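Local coordinates for protein aminoglycoside N(3)-acetyltransferase, AAC(3)-IVa (Escherichia coli, PDB 6MN3) that acetylates the 3-amino group of 2-deoxystreptamine antibiotics from acetyl-CoA, probably giving resistance to gentamicin, kanamycin, tobramycin, neomycin and apramycin, at residues A[97-105]-A[117-125]. Numbering follows the deposited sequence.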
ATOM      1  N   VAL A  97       1.452  11.554 -13.734  1.00 54.25           N
ATOM      2  CA  VAL A  97       0.970  10.725 -12.634  1.00 56.89           C
ATOM      3  C   VAL A  97       0.160  11.604 -11.692  1.00 58.57           C
ATOM      4  O   VAL A  97       0.625  12.666 -11.254  1.00 52.20           O
ATOM      5  CB  VAL A  97       2.126  10.016 -11.903  1.00 56.36           C
ATOM      6  CG1 VAL A  97       3.453  10.610 -12.285  1.00 53.93           C
ATOM      7  CG2 VAL A  97       1.924  10.035 -10.388  1.00 57.67           C
ATOM      8  N   LYS A  98      -1.066  11.178 -11.410  1.00 56.21           N
ATOM      9  CA  LYS A  98      -1.977  11.941 -10.577  1.00 55.59           C
ATOM     10  C   LYS A  98      -1.724  11.638  -9.107  1.00 55.19           C
ATOM     11  O   LYS A  98      -1.068  10.659  -8.749  1.00 53.63           O
ATOM     12  CB  LYS A  98      -3.432  11.638 -10.949  1.00 53.25           C
ATOM     13  CG  LYS A  98      -3.668  11.372 -12.433  1.00 54.22           C
ATOM     14  CD  LYS A  98      -3.274  12.559 -13.304  1.00 63.07           C
ATOM     15  CE  LYS A  98      -3.401  12.219 -14.785  1.00 65.12           C
ATOM     16  NZ  LYS A  98      -2.717  13.215 -15.661  1.00 62.36           N
ATOM     17  N   ARG A  99      -2.259  12.498  -8.246  1.00 63.42           N
ATOM     18  CA  ARG A  99      -2.031  12.392  -6.814  1.00 61.04           C
ATOM     19  C   ARG A  99      -3.252  12.926  -6.083  1.00 59.75           C
ATOM     20  O   ARG A  99      -3.850  13.920  -6.503  1.00 62.82           O
ATOM     21  CB  ARG A  99      -0.774  13.162  -6.402  1.00 57.59           C
ATOM     22  CG  ARG A  99      -0.123  12.670  -5.129  1.00 56.47           C
ATOM     23  CD  ARG A  99       1.086  13.519  -4.789  1.00 61.64           C
ATOM     24  NE  ARG A  99       1.794  13.020  -3.616  1.00 65.57           N
ATOM     25  CZ  ARG A  99       2.723  13.706  -2.960  1.00 68.22           C
ATOM     26  NH1 ARG A  99       3.060  14.923  -3.363  1.00 68.05           N
ATOM     27  NH2 ARG A  99       3.316  13.174  -1.898  1.00 68.60           N
ATOM     28  N   SER A 100      -3.624  12.254  -4.997  1.00 56.38           N
ATOM     29  CA  SER A 100      -4.786  12.672  -4.228  1.00 59.43           C
ATOM     30  C   SER A 100      -4.522  14.009  -3.545  1.00 65.15           C
ATOM     31  O   SER A 100      -3.378  14.372  -3.259  1.00 68.15           O
ATOM     32  CB  SER A 100      -5.152  11.610  -3.192  1.00 61.02           C
ATOM     33  OG  SER A 100      -5.365  10.348  -3.801  1.00 60.98           O
ATOM     34  N   ALA A 101      -5.597  14.743  -3.287  1.00 66.13           N
ATOM     35  CA  ALA A 101      -5.512  16.080  -2.695  1.00 68.92           C
ATOM     36  C   ALA A 101      -5.871  16.063  -1.215  1.00 72.98           C
ATOM     37  O   ALA A 101      -6.641  16.894  -0.736  1.00 80.29           O
ATOM     38  CB  ALA A 101      -6.403  17.049  -3.462  1.00 71.69           C
ATOM     39  N   HIS A 102      -5.314  15.114  -0.469  1.00 68.58           N
ATOM     40  CA  HIS A 102      -5.520  15.029   0.969  1.00 70.03           C
ATOM     41  C   HIS A 102      -4.294  14.375   1.586  1.00 68.12           C
ATOM     42  O   HIS A 102      -3.545  13.679   0.893  1.00 68.74           O
ATOM     43  CB  HIS A 102      -6.799  14.248   1.312  1.00 72.87           C
ATOM     44  CG  HIS A 102      -6.952  12.964   0.560  1.00 74.30           C
ATOM     45  ND1 HIS A 102      -6.302  11.804   0.926  1.00 72.88           N
ATOM     46  CD2 HIS A 102      -7.693  12.652  -0.529  1.00 73.80           C
ATOM     47  CE1 HIS A 102      -6.633  10.835   0.091  1.00 69.95           C
ATOM     48  NE2 HIS A 102      -7.476  11.323  -0.801  1.00 71.22           N
ATOM     49  N   PRO A 103      -4.053  14.587   2.886  1.00 70.24           N
ATOM     50  CA  PRO A 103      -2.803  14.096   3.494  1.00 69.75           C
ATOM     51  C   PRO A 103      -2.632  12.586   3.463  1.00 66.81           C
ATOM     52  O   PRO A 103      -1.534  12.108   3.773  1.00 66.11           O
ATOM     53  CB  PRO A 103      -2.886  14.610   4.939  1.00 74.74           C
ATOM     54  CG  PRO A 103      -4.330  14.917   5.161  1.00 79.14           C
ATOM     55  CD  PRO A 103      -4.841  15.387   3.839  1.00 79.94           C
ATOM     56  N   PHE A 104      -3.664  11.822   3.112  1.00 66.13           N
ATOM     57  CA  PHE A 104      -3.524  10.377   2.989  1.00 64.89           C
ATOM     58  C   PHE A 104      -3.544   9.985   1.518  1.00 60.42           C
ATOM     59  O   PHE A 104      -4.345   9.145   1.099  1.00 58.92           O
ATOM     60  CB  PHE A 104      -4.633   9.666   3.765  1.00 63.20           C
ATOM     61  CG  PHE A 104      -4.953  10.315   5.080  1.00 70.92           C
ATOM     62  CD1 PHE A 104      -4.040  10.281   6.122  1.00 73.80           C
ATOM     63  CD2 PHE A 104      -6.160  10.966   5.273  1.00 73.36           C
ATOM     64  CE1 PHE A 104      -4.328  10.881   7.334  1.00 78.41           C
ATOM     65  CE2 PHE A 104      -6.452  11.567   6.482  1.00 76.71           C
ATOM     66  CZ  PHE A 104      -5.536  11.524   7.514  1.00 80.24           C
ATOM     67  N   ALA A 105      -2.650  10.579   0.735  1.00 56.89           N
ATOM     68  CA  ALA A 105      -2.740  10.518  -0.713  1.00 55.26           C
ATOM     69  C   ALA A 105      -2.092   9.255  -1.274  1.00 51.60           C
ATOM     70  O   ALA A 105      -1.259   8.603  -0.638  1.00 50.38           O
ATOM     71  CB  ALA A 105      -2.085  11.748  -1.340  1.00 56.97           C
ATOM     72  N   ILE A 117      -7.810   8.109  -7.886  1.00 53.50           N
ATOM     73  CA  ILE A 117      -7.315   9.271  -7.155  1.00 62.76           C
ATOM     74  C   ILE A 117      -8.417  10.273  -6.796  1.00 73.50           C
ATOM     75  O   ILE A 117      -8.245  11.049  -5.842  1.00 77.21           O
ATOM     76  CB  ILE A 117      -6.194   9.941  -7.984  1.00 62.75           C
ATOM     77  CG1 ILE A 117      -4.954   9.044  -8.012  1.00 63.32           C
ATOM     78  CG2 ILE A 117      -5.839  11.326  -7.476  1.00 61.10           C
ATOM     79  CD1 ILE A 117      -4.399   8.725  -6.644  1.00 64.50           C
ATOM     80  N   SER A 118      -9.567  10.224  -7.473  1.00 74.06           N
ATOM     81  CA  SER A 118     -10.526  11.328  -7.471  1.00 79.02           C
ATOM     82  C   SER A 118     -11.079  11.688  -6.092  1.00 83.14           C
ATOM     83  O   SER A 118     -11.534  12.823  -5.906  1.00 86.95           O
ATOM     84  CB  SER A 118     -11.691  10.989  -8.399  1.00 80.03           C
ATOM     85  OG  SER A 118     -12.526   9.997  -7.824  1.00 80.57           O
ATOM     86  N   ASP A 119     -11.058  10.773  -5.127  1.00 81.03           N
ATOM     87  CA  ASP A 119     -11.895  10.969  -3.949  1.00 86.58           C
ATOM     88  C   ASP A 119     -11.304  11.993  -2.979  1.00 82.81           C
ATOM     89  O   ASP A 119     -10.082  12.131  -2.875  1.00 80.67           O
ATOM     90  CB  ASP A 119     -12.101   9.646  -3.229  1.00 93.60           C
ATOM     91  CG  ASP A 119     -12.913   8.668  -4.046  1.00101.66           C
ATOM     92  OD1 ASP A 119     -13.195   8.965  -5.228  1.00107.01           O
ATOM     93  OD2 ASP A 119     -13.269   7.601  -3.509  1.00104.18           O
ATOM     94  N   PRO A 120     -12.167  12.728  -2.250  1.00 83.62           N
ATOM     95  CA  PRO A 120     -11.673  13.690  -1.250  1.00 85.44           C
ATOM     96  C   PRO A 120     -11.096  13.012  -0.017  1.00 86.59           C
ATOM     97  O   PRO A 120     -10.828  11.809  -0.039  1.00 81.57           O
ATOM     98  CB  PRO A 120     -12.925  14.509  -0.911  1.00 86.52           C
ATOM     99  CG  PRO A 120     -14.058  13.567  -1.166  1.00 83.33           C
ATOM    100  CD  PRO A 120     -13.638  12.732  -2.344  1.00 81.23           C
ATOM    101  N   LEU A 121     -10.921  13.765   1.063  1.00 91.41           N
ATOM    102  CA  LEU A 121     -10.262  13.241   2.259  1.00 90.93           C
ATOM    103  C   LEU A 121     -11.117  12.139   2.876  1.00 91.05           C
ATOM    104  O   LEU A 121     -12.267  12.399   3.263  1.00 91.66           O
ATOM    105  CB  LEU A 121     -10.009  14.359   3.270  1.00 90.13           C
ATOM    106  CG  LEU A 121      -8.953  14.102   4.360  1.00 90.58           C
ATOM    107  CD1 LEU A 121      -8.456  15.412   4.966  1.00 94.52           C
ATOM    108  CD2 LEU A 121      -9.443  13.168   5.460  1.00 90.85           C
ATOM    109  N   PRO A 122     -10.608  10.902   2.989  1.00 88.07           N
ATOM    110  CA  PRO A 122     -11.379   9.847   3.657  1.00 90.96           C
ATOM    111  C   PRO A 122     -10.958   9.654   5.108  1.00 94.79           C
ATOM    112  O   PRO A 122      -9.762   9.581   5.407  1.00 95.12           O
ATOM    113  CB  PRO A 122     -11.073   8.602   2.810  1.00 86.64           C
ATOM    114  CG  PRO A 122      -9.874   8.987   1.917  1.00 82.03           C
ATOM    115  CD  PRO A 122      -9.406  10.353   2.341  1.00 84.41           C
ATOM    116  N   LEU A 123     -11.928   9.567   6.016  1.00 95.12           N
ATOM    117  CA  LEU A 123     -11.663   9.325   7.431  1.00 94.42           C
ATOM    118  C   LEU A 123     -12.392   8.061   7.868  1.00 91.68           C
ATOM    119  O   LEU A 123     -13.635   8.039   7.849  1.00 95.39           O
ATOM    120  CB  LEU A 123     -12.102  10.517   8.290  1.00100.19           C
ATOM    121  CG  LEU A 123     -11.690  11.916   7.823  1.00103.41           C
ATOM    122  CD1 LEU A 123     -12.827  12.589   7.065  1.00103.31           C
ATOM    123  CD2 LEU A 123     -11.228  12.781   8.987  1.00109.82           C
ATOM    124  N   PRO A 124     -11.692   6.986   8.269  1.00 87.75           N
ATOM    125  CA  PRO A 124     -10.238   6.780   8.340  1.00 82.28           C
ATOM    126  C   PRO A 124      -9.553   6.824   6.969  1.00 80.24           C
ATOM    127  O   PRO A 124     -10.246   6.762   5.954  1.00 80.81           O
ATOM    128  CB  PRO A 124     -10.117   5.383   8.969  1.00 79.03           C
ATOM    129  CG  PRO A 124     -11.395   5.185   9.698  1.00 83.66           C
ATOM    130  CD  PRO A 124     -12.423   5.839   8.833  1.00 86.71           C
ATOM    131  N   PRO A 125      -8.220   6.938   6.947  1.00 77.60           N
ATOM    132  CA  PRO A 125      -7.522   7.114   5.661  1.00 77.24           C
ATOM    133  C   PRO A 125      -7.793   6.023   4.637  1.00 75.29           C
ATOM    134  O   PRO A 125      -7.705   6.293   3.433  1.00 76.99           O
ATOM    135  CB  PRO A 125      -6.044   7.137   6.074  1.00 77.10           C
ATOM    136  CG  PRO A 125      -6.060   7.647   7.471  1.00 78.66           C
ATOM    137  CD  PRO A 125      -7.305   7.089   8.094  1.00 78.32           C
TER
HETATM  138  O   HOH W   1      -6.147   6.701   1.517  1.00 43.24           O
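The F104 ring has P125 on one face and P103 on the other. P125 CG sits over the ring centre, 3.6 Å from the F104 centroid, in a CH-pi contact. P103, from the same segment as F104, lies nearer the rim of the opposite face. L121 CD2 meets the ring edge in plane, 3.5 Å from F104 CE2. The H102 imidazole makes a second CH-pi contact: P122 CD stands 3.7 Å from the H102 centroid, over one face. At the edge of this ring, D119 O lies in plane, 3.4 Å from H102 CD2. H102 CG lies between its backbone N and carbonyl carbon (chi1 47°), which turns the ring toward segment 117-125. F104 N gives H102 ND1 a weak hydrogen bond. L121 touches both aromatic residues: its CG lies 3.7 Å from H102 CB. L121 CD1 rests against P103 CD. The two proline-on-aromatic CH-pi stacks join two loops, away from the zinc site. Near strand 98-99, I117 CG2 packs on the R99 carbonyl carbon, and I117 CD1 touches S100 OG at 3.4 Å. Segment 97-105 carries edge strand 98-99 of the mixed sheet, paired antiparallel with strand 106-109. Segment 117-125 begins at I117, the last residue of helix 113-117, and runs on as loop toward helix 131-137; I117 also packs on F106 and A108 of strand 106-109. Strand 168-174 adds C172 against P103, F104 and L121, while P125 reaches Y185 and E187 of strand 181-187.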